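Levoglucosan dehydrogenase (Pseudarthrobacter phenanthrenivorans, PDB 6A3F) catalyses the NAD(+)-dependent oxidation of levoglucosan to 3-dehydrolevoglucosan, with high specificity for this anhydro sugar. Local coordinates at residues 180-185 with 289-294; 209-214 with 280-285; 202-207 with 263-268; 311-316 with 351-356. One frame throughout, in Å; residues are numbered along the deposited sequence.

Interaction 1 of 4, residues 180-185 with 289-294; sequences TYLQDW and HGRNNY
His289 opens the approach to Asp184 through water 2, which lies 2.7 Å from His289 ND1 and donates to Asp184 OD2; the NE2 of this imidazole is bound to Thr302 O of the second subunit. At the next residue the backbone takes over. Gly290 N donates to Asp184 OD2 over 3.0 Å, meeting it on the anti side, somewhat out of the carboxylate plane. Asp184 can reach back because its CG sits between backbone N and carbonyl carbon (chi1 70°).

The aliphatic start of Arg291 lies alongside Leu182, CB to CB 3.6 Å, with both side chains pointing the same way. Beyond this, the chain bends and lays its guanidinium against one face of the Tyr294 ring, while NH2 forms a salt bridge with Glu298 of the second subunit. Asn292 contributes its carbonyl: water 1 bridges the two segments, donating to Asn292 O and accepting from Asp184 N.

Asn293 turns OD1 to Tyr181, whose OH donates over 2.7 Å with the ring and amide planes 71° apart; NE2 of Gln183, a levoglucosan-binding residue, adds a weak bond to the same oxygen. Asn293 ND2 is held by Tyr153, another substrate-binding residue. Tyr294 restores sheet geometry as an antiparallel hydrogen-bonded pair with Leu182, Leu182 N to Tyr294 O 3.0 Å and Tyr294 N to Leu182 O 3.1 Å. Leu182 CD1 comes to the edge of the Tyr294 ring, 3.8 Å from Tyr294 CD2.

The end of strand 174-182 thus runs between strands 294-301 and 279-285, with Tyr181 and Gln183 packed against Ile210 of helix 206-221.

Interaction 2 of 4, residues 209-214 with 280-285; sequences DIATHV and GSVEAT
Ile210, Ala211 and Val214 form the face of helix 206-221 that packs on strand 279-285 in the large mixed sheet of the substrate-binding alpha/beta domain. The two short axes approach to 7.7 Å and run nearly antiparallel, at 150°, with apolar side-chain contacts.

At one end, Ile210 has CG1 between its backbone N and carbonyl carbon (chi1 51°), which brings CG1 over Ala284 CB and sends CD1 on to the strand backbone, 3.5 Å from Thr285 O. Ala211 CB meets Ala284 CB at 3.9 Å; two methyls here let helix and strand come close. One turn further on, Val214 and Val282 pass flank to flank, running in opposing senses, Val214 CG1 lying 3.7 Å from Val282 CG2.

Asp209 and His213, on the same helix but with side chains more than 8 Å from the strand segment, both bind levoglucosan. Glu283 and Ser281 alternate to the other face of the sheet, packing against the second subunit; Arg178 salt-bridges Glu283 and hydrogen-bonds Ser281. A helix laid on one face of an open sheet whose opposite face meets another subunit is characteristic of the C-terminal domain in the Gfo/Idh/MocA family.

Interaction 3 of 4, residues 202-207 with 263-268; sequences AGSGAL and DVDDEV
The backbones of Gly205 and Asp265 pass with CA atoms 4.9 Å apart, and Ala206 N donates to Asp265 O over 3.0 Å as the chain enters helix 206-221. The Asp265 side chain completes the grip. Its CG lies between backbone N and carbonyl carbon (chi1 60°), which directs the carboxylate at the start of the helix. There Asp265 OD2 takes Leu207 N at 2.8 Å on its syn lone pair, and Asp265 OD1 receives Gly205 N at 2.9 Å from above the carboxylate plane. Three successive backbone N-H groups, from Gly205 at the N-cap position to Leu207, are therefore satisfied by one residue. The helix dipole would probably favour the negative charge held here.

Apolar groups close around this polar knot. Val264 leans on Gly205, its CG2 3.7 Å from Gly205 CA, where the absence of a side chain permits the approach. Ala206 CB rests 3.4 Å from Asp266 O. Val268 brings CG1 to 4.0 Å from Leu207 CA, and Ile393 of helix 380-399 touches both Leu207 and Val268.

Asp266 points away and is held through OD2 by the N-H groups of Trp235 and Ile236. Asp266 and Glu267 both face Ser233, the signature of a classic beta bulge. Asp265, the residue just before this bulge, caps the first N-H groups of helix 206-221 from a distant part of the sequence.

Interaction 4 of 4, residues 311-316 with 351-356; sequences ERRDEL and LGIGYG
Arg313 and Asp314 grip the two backbone polar atoms of Ile353, one donating and the other accepting. This is the tight part of the contact. Arg313 NH1 meets Ile353 O at 2.9 Å and 162°, with the oxygen lying close to the guanidinium plane and the donor in the carbonyl plane; both groups are thus well turned for the bond. Arg313 CD lies 3.2 Å from Ile353 O, and the bend at chi3 (68°) turns the guanidinium back so that NH1 reaches the same oxygen. At the other backbone end of the same residue, Ile353 N donates over 2.9 Å to Asp314 OD1, which accepts on its syn lone pair. Asp314 OD1 also touches the isoleucine side chain, 3.4 Å from Ile353 CG1.

Elsewhere the fit is slacker. Arg313 CG stands 4.1 Å from Ile353 CG2, and the flanking Gly352 and Gly354 offer only their CA atoms to Asp314 and Arg313. The outer side of this small patch is nevertheless buried, because the third subunit closes over it: across that subunit boundary, Arg313 and Asp314 pair reciprocally in salt bridges with Asp314 and Arg313 of the third subunit. These paired charges probably stabilise the ionised forms of both residues.

The type I turn from Arg312 to Glu315 presents the two side chains just before strand 315-320, which lies between strands 304-309 and 330-334. Opposite it, the glycine-rich 351-354 loop leads into helix 355-371 by way of Tyr355, which binds NADH and packs on Met34 and Asn152.

In the fold
Interaction 2 touches both interaction 1 and interaction 3 in the substrate-binding domain. Interactions 2 and 3 share helix 206-221, met from strand 279-285 and from the loop entering its neighbour, strand 267-274. Interactions 2, 3 and 4 are all buried but differ in chemistry: apolar packing in 2, a polar grip on the helix start in 3, and charged side chains on a loop backbone beside the third subunit in 4. Interaction 1, only partly buried, continues the sheet through strand 174-182, mixes backbone pairing with waters, and touches both the second and the third subunit. Glu311 OE2 links it to interaction 4 by accepting Asn292 N and Asn293 N.

Interaction 1 of 4, residues 180-185 with 289-294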
# COMPACT_ATOMS: atom_id res chain seq x y z
N THR B 180 -15.89 4.58 7.69
CA THR B 180 -15.49 4.01 8.98
C THR B 180 -14.61 5.01 9.74
O THR B 180 -14.01 5.90 9.17
CB THR B 180 -14.77 2.67 8.89
OG1 THR B 180 -13.44 2.85 8.39
CG2 THR B 180 -15.57 1.60 8.16
N TYR B 181 -14.60 4.82 11.08
CA TYR B 181 -13.66 5.52 11.90
C TYR B 181 -13.21 4.51 12.96
O TYR B 181 -13.93 4.22 13.91
CB TYR B 181 -14.27 6.78 12.50
CG TYR B 181 -13.29 7.82 13.01
CD1 TYR B 181 -12.09 7.48 13.61
CD2 TYR B 181 -13.59 9.15 12.90
CE1 TYR B 181 -11.20 8.46 14.05
CE2 TYR B 181 -12.74 10.13 13.38
CZ TYR B 181 -11.55 9.79 13.99
OH TYR B 181 -10.74 10.82 14.42
N LEU B 182 -12.05 3.93 12.74
CA LEU B 182 -11.54 2.86 13.63
C LEU B 182 -10.34 3.40 14.44
O LEU B 182 -9.42 4.03 13.90
CB LEU B 182 -11.14 1.65 12.80
CG LEU B 182 -12.15 1.13 11.75
CD1 LEU B 182 -11.63 -0.14 11.11
CD2 LEU B 182 -13.50 0.84 12.39
N GLN B 183 -10.34 3.09 15.74
CA GLN B 183 -9.34 3.55 16.68
C GLN B 183 -9.08 2.45 17.70
O GLN B 183 -9.87 1.48 17.78
CB GLN B 183 -9.81 4.78 17.45
CG GLN B 183 -10.01 6.04 16.62
CD GLN B 183 -10.17 7.28 17.46
OE1 GLN B 183 -11.09 7.36 18.30
NE2 GLN B 183 -9.36 8.32 17.17
N ASP B 184 -7.99 2.63 18.45
CA ASP B 184 -7.59 1.66 19.50
C ASP B 184 -7.10 2.35 20.76
O ASP B 184 -6.56 1.63 21.64
CB ASP B 184 -6.61 0.64 19.00
CG ASP B 184 -5.26 1.21 18.72
OD1 ASP B 184 -5.07 2.42 18.98
OD2 ASP B 184 -4.47 0.44 18.18
N TRP B 185 -7.30 3.66 20.89
CA TRP B 185 -6.62 4.35 22.01
C TRP B 185 -7.19 3.84 23.36
O TRP B 185 -6.49 3.91 24.35
CB TRP B 185 -6.72 5.87 21.94
CG TRP B 185 -8.12 6.40 21.95
CD1 TRP B 185 -8.91 6.65 20.86
CD2 TRP B 185 -8.87 6.81 23.10
NE1 TRP B 185 -10.13 7.11 21.27
CE2 TRP B 185 -10.14 7.20 22.63
CE3 TRP B 185 -8.64 6.77 24.48
CZ2 TRP B 185 -11.13 7.67 23.48
CZ3 TRP B 185 -9.62 7.23 25.33
CH2 TRP B 185 -10.85 7.68 24.83
N HIS B 289 -7.45 -2.88 17.45
CA HIS B 289 -6.00 -2.87 17.61
C HIS B 289 -5.37 -2.68 16.22
O HIS B 289 -5.74 -3.37 15.28
CB HIS B 289 -5.53 -4.18 18.24
CG HIS B 289 -5.77 -4.22 19.71
ND1 HIS B 289 -5.11 -3.36 20.59
CD2 HIS B 289 -6.54 -5.05 20.47
CE1 HIS B 289 -5.50 -3.65 21.84
NE2 HIS B 289 -6.37 -4.71 21.79
N GLY B 290 -4.44 -1.74 16.13
CA GLY B 290 -3.72 -1.46 14.85
C GLY B 290 -4.34 -0.28 14.09
O GLY B 290 -3.68 0.27 13.13
N ARG B 291 -5.53 0.16 14.51
CA ARG B 291 -6.20 1.29 13.87
C ARG B 291 -6.05 2.48 14.82
O ARG B 291 -6.41 2.38 16.00
CB ARG B 291 -7.69 1.05 13.54
CG ARG B 291 -7.91 -0.14 12.61
CD ARG B 291 -7.19 0.02 11.28
NE ARG B 291 -7.52 -0.98 10.26
CZ ARG B 291 -6.89 -1.10 9.09
NH1 ARG B 291 -5.79 -0.40 8.83
NH2 ARG B 291 -7.38 -1.94 8.18
N ASN B 292 -5.43 3.56 14.32
CA ASN B 292 -5.10 4.73 15.10
C ASN B 292 -6.11 5.86 14.90
O ASN B 292 -6.72 6.30 15.85
CB ASN B 292 -3.69 5.20 14.74
CG ASN B 292 -2.75 4.03 14.62
OD1 ASN B 292 -2.40 3.58 13.50
ND2 ASN B 292 -2.35 3.52 15.76
N ASN B 293 -6.22 6.39 13.66
CA ASN B 293 -7.08 7.47 13.34
C ASN B 293 -7.63 7.19 11.94
O ASN B 293 -7.49 7.99 11.02
CB ASN B 293 -6.40 8.83 13.47
CG ASN B 293 -7.39 9.95 13.72
OD1 ASN B 293 -8.27 9.82 14.58
ND2 ASN B 293 -7.29 11.05 12.98
N TYR B 294 -8.14 5.99 11.82
CA TYR B 294 -8.47 5.37 10.55
C TYR B 294 -9.87 5.79 10.12
O TYR B 294 -10.84 5.02 10.27
CB TYR B 294 -8.32 3.85 10.67
CG TYR B 294 -8.35 3.05 9.40
CD1 TYR B 294 -7.34 3.17 8.43
CD2 TYR B 294 -9.37 2.15 9.17
CE1 TYR B 294 -7.37 2.41 7.29
CE2 TYR B 294 -9.40 1.36 8.03
CZ TYR B 294 -8.39 1.48 7.09
OH TYR B 294 -8.50 0.71 5.97
O HOH W 1 -6.57 5.31 18.43
O HOH W 2 -2.93 -1.85 19.94

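Interaction 2 of 4, residues 209-214 with 280-285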
# COMPACT_ATOMS: atom_id res chain seq x y z
N ASP B 209 -18.47 10.68 19.42
CA ASP B 209 -17.09 11.12 19.38
C ASP B 209 -16.47 10.97 17.96
O ASP B 209 -15.77 11.89 17.49
CB ASP B 209 -16.24 10.34 20.38
CG ASP B 209 -14.86 10.93 20.59
OD1 ASP B 209 -14.71 12.14 20.41
OD2 ASP B 209 -13.94 10.17 20.96
N ILE B 210 -16.72 9.82 17.33
CA ILE B 210 -15.99 9.54 16.06
C ILE B 210 -16.96 9.20 14.94
O ILE B 210 -16.72 9.59 13.79
CB ILE B 210 -14.87 8.51 16.24
CG1 ILE B 210 -15.32 7.23 16.93
CG2 ILE B 210 -13.68 9.17 16.92
CD1 ILE B 210 -14.27 6.12 16.98
N ALA B 211 -18.07 8.53 15.19
CA ALA B 211 -18.96 8.31 14.04
C ALA B 211 -19.51 9.62 13.47
O ALA B 211 -19.78 9.68 12.27
CB ALA B 211 -20.07 7.36 14.43
N THR B 212 -19.71 10.65 14.30
CA THR B 212 -20.24 11.93 13.80
C THR B 212 -19.32 12.51 12.72
O THR B 212 -19.82 13.15 11.79
CB THR B 212 -20.47 12.92 14.95
OG1 THR B 212 -19.22 13.00 15.63
CG2 THR B 212 -21.56 12.48 15.92
N HIS B 213 -18.00 12.31 12.83
CA HIS B 213 -17.08 12.79 11.77
C HIS B 213 -17.41 12.12 10.43
O HIS B 213 -17.43 12.75 9.34
CB HIS B 213 -15.62 12.53 12.18
CG HIS B 213 -15.08 13.43 13.23
ND1 HIS B 213 -15.03 14.76 13.06
CD2 HIS B 213 -14.50 13.15 14.44
CE1 HIS B 213 -14.47 15.30 14.15
NE2 HIS B 213 -14.14 14.33 15.01
N VAL B 214 -17.68 10.82 10.49
CA VAL B 214 -18.00 10.03 9.30
C VAL B 214 -19.38 10.41 8.78
O VAL B 214 -19.58 10.49 7.56
CB VAL B 214 -17.89 8.52 9.55
CG1 VAL B 214 -18.20 7.70 8.29
CG2 VAL B 214 -16.50 8.20 10.06
N GLY B 280 -25.94 2.83 2.21
CA GLY B 280 -24.59 2.83 2.78
C GLY B 280 -24.53 2.27 4.19
O GLY B 280 -25.50 1.76 4.75
N SER B 281 -23.37 2.44 4.79
CA SER B 281 -23.14 1.94 6.14
C SER B 281 -21.96 2.72 6.74
O SER B 281 -21.12 3.21 5.98
CB SER B 281 -22.96 0.44 6.20
OG SER B 281 -21.72 -0.01 5.67
N VAL B 282 -22.04 2.94 8.05
CA VAL B 282 -21.02 3.61 8.86
C VAL B 282 -20.66 2.69 10.04
O VAL B 282 -21.56 2.09 10.68
CB VAL B 282 -21.48 5.00 9.34
CG1 VAL B 282 -20.60 5.51 10.49
CG2 VAL B 282 -21.51 6.01 8.21
N GLU B 283 -19.37 2.52 10.30
CA GLU B 283 -18.92 1.72 11.43
C GLU B 283 -17.85 2.53 12.14
O GLU B 283 -16.90 3.04 11.46
CB GLU B 283 -18.36 0.37 10.99
CG GLU B 283 -17.85 -0.52 12.09
CD GLU B 283 -17.49 -1.92 11.61
OE1 GLU B 283 -18.17 -2.44 10.63
OE2 GLU B 283 -16.53 -2.48 12.19
N ALA B 284 -17.93 2.59 13.45
CA ALA B 284 -16.88 3.26 14.25
C ALA B 284 -16.60 2.43 15.50
O ALA B 284 -17.52 1.80 16.04
CB ALA B 284 -17.24 4.70 14.53
N THR B 285 -15.34 2.41 15.96
CA THR B 285 -14.97 1.68 17.14
C THR B 285 -13.74 2.33 17.79
O THR B 285 -12.89 2.96 17.13
CB THR B 285 -14.72 0.20 16.81
OG1 THR B 285 -14.64 -0.52 18.04
CG2 THR B 285 -13.45 -0.02 16.00

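Interaction 3 of 4, residues 202-207 with 263-268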
# COMPACT_ATOMS: atom_id res chain seq x y z
N ALA B 202 -20.82 12.86 28.09
CA ALA B 202 -20.59 12.74 26.62
C ALA B 202 -21.89 12.51 25.85
O ALA B 202 -22.03 12.94 24.70
CB ALA B 202 -19.61 11.61 26.38
N GLY B 203 -22.86 11.81 26.44
CA GLY B 203 -24.11 11.52 25.72
C GLY B 203 -24.07 10.17 25.04
O GLY B 203 -25.02 9.37 25.14
N SER B 204 -22.96 9.91 24.34
CA SER B 204 -22.66 8.61 23.72
C SER B 204 -21.14 8.45 23.65
O SER B 204 -20.45 9.34 24.04
CB SER B 204 -23.30 8.50 22.34
OG SER B 204 -22.75 9.48 21.44
N GLY B 205 -20.67 7.31 23.15
CA GLY B 205 -19.25 6.94 23.13
C GLY B 205 -18.66 7.11 21.74
O GLY B 205 -18.58 8.24 21.28
N ALA B 206 -18.37 6.00 21.06
CA ALA B 206 -17.86 6.06 19.65
C ALA B 206 -18.83 6.81 18.75
O ALA B 206 -18.41 7.66 17.93
CB ALA B 206 -17.59 4.67 19.15
N LEU B 207 -20.13 6.57 18.92
CA LEU B 207 -21.12 7.24 18.11
C LEU B 207 -20.89 8.76 18.07
O LEU B 207 -20.68 9.32 17.00
CB LEU B 207 -22.51 6.89 18.64
CG LEU B 207 -23.65 7.62 17.95
CD1 LEU B 207 -23.67 7.34 16.45
CD2 LEU B 207 -24.98 7.27 18.58
N ASP B 263 -21.15 3.26 30.34
CA ASP B 263 -22.55 3.14 29.95
C ASP B 263 -22.75 3.77 28.59
O ASP B 263 -23.80 4.39 28.34
CB ASP B 263 -23.46 3.80 30.98
CG ASP B 263 -23.11 5.26 31.22
OD1 ASP B 263 -22.10 5.79 30.67
OD2 ASP B 263 -23.85 5.91 31.99
N VAL B 264 -21.70 3.68 27.76
CA VAL B 264 -21.81 4.15 26.41
C VAL B 264 -21.28 3.06 25.51
O VAL B 264 -20.70 2.13 25.99
CB VAL B 264 -21.05 5.46 26.16
CG1 VAL B 264 -21.68 6.60 26.93
CG2 VAL B 264 -19.57 5.32 26.46
N ASP B 265 -21.48 3.27 24.21
CA ASP B 265 -21.05 2.38 23.19
C ASP B 265 -19.53 2.55 22.93
O ASP B 265 -19.07 3.68 22.86
CB ASP B 265 -21.85 2.72 21.91
CG ASP B 265 -21.64 4.15 21.44
OD1 ASP B 265 -22.13 5.09 22.08
OD2 ASP B 265 -20.98 4.37 20.38
N ASP B 266 -18.82 1.42 22.80
CA ASP B 266 -17.44 1.36 22.28
C ASP B 266 -17.43 1.27 20.73
O ASP B 266 -16.42 1.60 20.09
CB ASP B 266 -16.71 0.13 22.81
CG ASP B 266 -16.28 0.29 24.29
OD1 ASP B 266 -16.01 1.43 24.76
OD2 ASP B 266 -16.24 -0.81 24.92
N GLU B 267 -18.58 0.92 20.17
CA GLU B 267 -18.67 0.57 18.76
C GLU B 267 -20.10 0.75 18.26
O GLU B 267 -21.05 0.41 19.00
CB GLU B 267 -18.21 -0.87 18.54
CG GLU B 267 -18.21 -1.30 17.08
CD GLU B 267 -17.39 -2.55 16.79
OE1 GLU B 267 -16.44 -2.80 17.50
OE2 GLU B 267 -17.74 -3.31 15.84
N VAL B 268 -20.22 1.31 17.04
CA VAL B 268 -21.48 1.47 16.40
C VAL B 268 -21.36 0.96 14.96
O VAL B 268 -20.38 1.25 14.29
CB VAL B 268 -21.98 2.92 16.44
CG1 VAL B 268 -20.99 3.91 15.83
CG2 VAL B 268 -23.34 3.06 15.76

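Interaction 4 of 4, residues 311-316 with 351-356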
# COMPACT_ATOMS: atom_id res chain seq x y z
N GLU B 311 -5.39 8.17 7.64
CA GLU B 311 -4.02 7.85 8.10
C GLU B 311 -2.99 8.15 6.99
O GLU B 311 -1.76 8.28 7.28
CB GLU B 311 -3.91 6.40 8.54
CG GLU B 311 -4.76 6.13 9.78
CD GLU B 311 -4.52 4.81 10.52
OE1 GLU B 311 -4.16 3.83 9.86
OE2 GLU B 311 -4.66 4.80 11.80
N ARG B 312 -3.47 8.20 5.73
CA ARG B 312 -2.70 8.64 4.56
C ARG B 312 -3.43 9.83 3.88
O ARG B 312 -3.81 9.78 2.67
CB ARG B 312 -2.54 7.45 3.63
CG ARG B 312 -1.59 6.37 4.10
CD ARG B 312 -1.62 5.15 3.21
NE ARG B 312 -0.66 4.19 3.77
CZ ARG B 312 -0.52 2.95 3.32
NH1 ARG B 312 -1.44 2.47 2.49
NH2 ARG B 312 0.49 2.18 3.71
N ARG B 313 -3.60 10.87 4.64
CA ARG B 313 -4.56 11.94 4.27
C ARG B 313 -4.14 12.75 3.03
O ARG B 313 -5.01 13.38 2.43
CB ARG B 313 -4.76 12.94 5.42
CG ARG B 313 -3.59 13.84 5.74
CD ARG B 313 -3.59 14.29 7.18
NE ARG B 313 -3.32 13.14 8.02
CZ ARG B 313 -2.14 12.52 8.06
NH1 ARG B 313 -1.04 13.19 7.75
NH2 ARG B 313 -2.08 11.27 8.52
N ASP B 314 -2.87 12.72 2.66
CA ASP B 314 -2.42 13.39 1.45
C ASP B 314 -2.95 12.79 0.16
O ASP B 314 -2.85 13.45 -0.90
CB ASP B 314 -0.89 13.42 1.36
CG ASP B 314 -0.24 14.25 2.48
OD1 ASP B 314 -0.25 15.48 2.37
OD2 ASP B 314 0.29 13.63 3.44
N GLU B 315 -3.50 11.60 0.24
CA GLU B 315 -3.90 10.79 -0.85
C GLU B 315 -5.42 10.76 -0.99
O GLU B 315 -6.15 10.62 0.01
CB GLU B 315 -3.50 9.33 -0.65
CG GLU B 315 -2.02 9.10 -0.70
CD GLU B 315 -1.58 7.70 -0.32
OE1 GLU B 315 -2.40 6.76 -0.37
OE2 GLU B 315 -0.41 7.56 -0.00
N LEU B 316 -5.87 10.74 -2.25
CA LEU B 316 -7.20 10.28 -2.61
C LEU B 316 -7.10 9.21 -3.70
O LEU B 316 -6.37 9.41 -4.64
CB LEU B 316 -8.09 11.42 -3.11
CG LEU B 316 -9.56 11.04 -3.25
CD1 LEU B 316 -10.23 10.83 -1.88
CD2 LEU B 316 -10.33 12.12 -4.00
N LEU B 351 4.19 17.64 0.17
CA LEU B 351 5.01 18.31 1.11
C LEU B 351 4.55 17.99 2.53
O LEU B 351 5.38 17.93 3.43
CB LEU B 351 5.04 19.82 0.88
CG LEU B 351 6.36 20.43 1.34
CD1 LEU B 351 7.44 20.14 0.31
CD2 LEU B 351 6.23 21.89 1.70
N GLY B 352 3.26 17.76 2.68
CA GLY B 352 2.71 17.05 3.86
C GLY B 352 1.62 17.85 4.54
O GLY B 352 1.89 18.96 5.02
N ILE B 353 0.42 17.30 4.50
CA ILE B 353 -0.76 17.79 5.23
C ILE B 353 -0.84 17.00 6.55
O ILE B 353 -0.83 15.79 6.54
CB ILE B 353 -2.03 17.58 4.39
CG1 ILE B 353 -2.00 18.31 3.04
CG2 ILE B 353 -3.28 17.91 5.19
CD1 ILE B 353 -1.89 19.81 3.14
N GLY B 354 -0.91 17.71 7.67
CA GLY B 354 -1.27 17.15 8.98
C GLY B 354 -2.59 17.72 9.51
O GLY B 354 -3.41 18.36 8.81
N TYR B 355 -2.83 17.45 10.77
CA TYR B 355 -4.08 17.81 11.40
C TYR B 355 -4.27 19.33 11.37
O TYR B 355 -5.36 19.80 11.21
CB TYR B 355 -4.08 17.35 12.85
CG TYR B 355 -5.37 17.59 13.61
CD1 TYR B 355 -6.43 16.70 13.52
CD2 TYR B 355 -5.53 18.72 14.40
CE1 TYR B 355 -7.63 16.97 14.17
CE2 TYR B 355 -6.71 18.98 15.07
CZ TYR B 355 -7.76 18.09 14.97
OH TYR B 355 -8.90 18.33 15.70
N GLY B 356 -3.19 20.06 11.60
CA GLY B 356 -3.21 21.49 11.72
C GLY B 356 -3.78 22.16 10.49
O GLY B 356 -4.58 23.11 10.62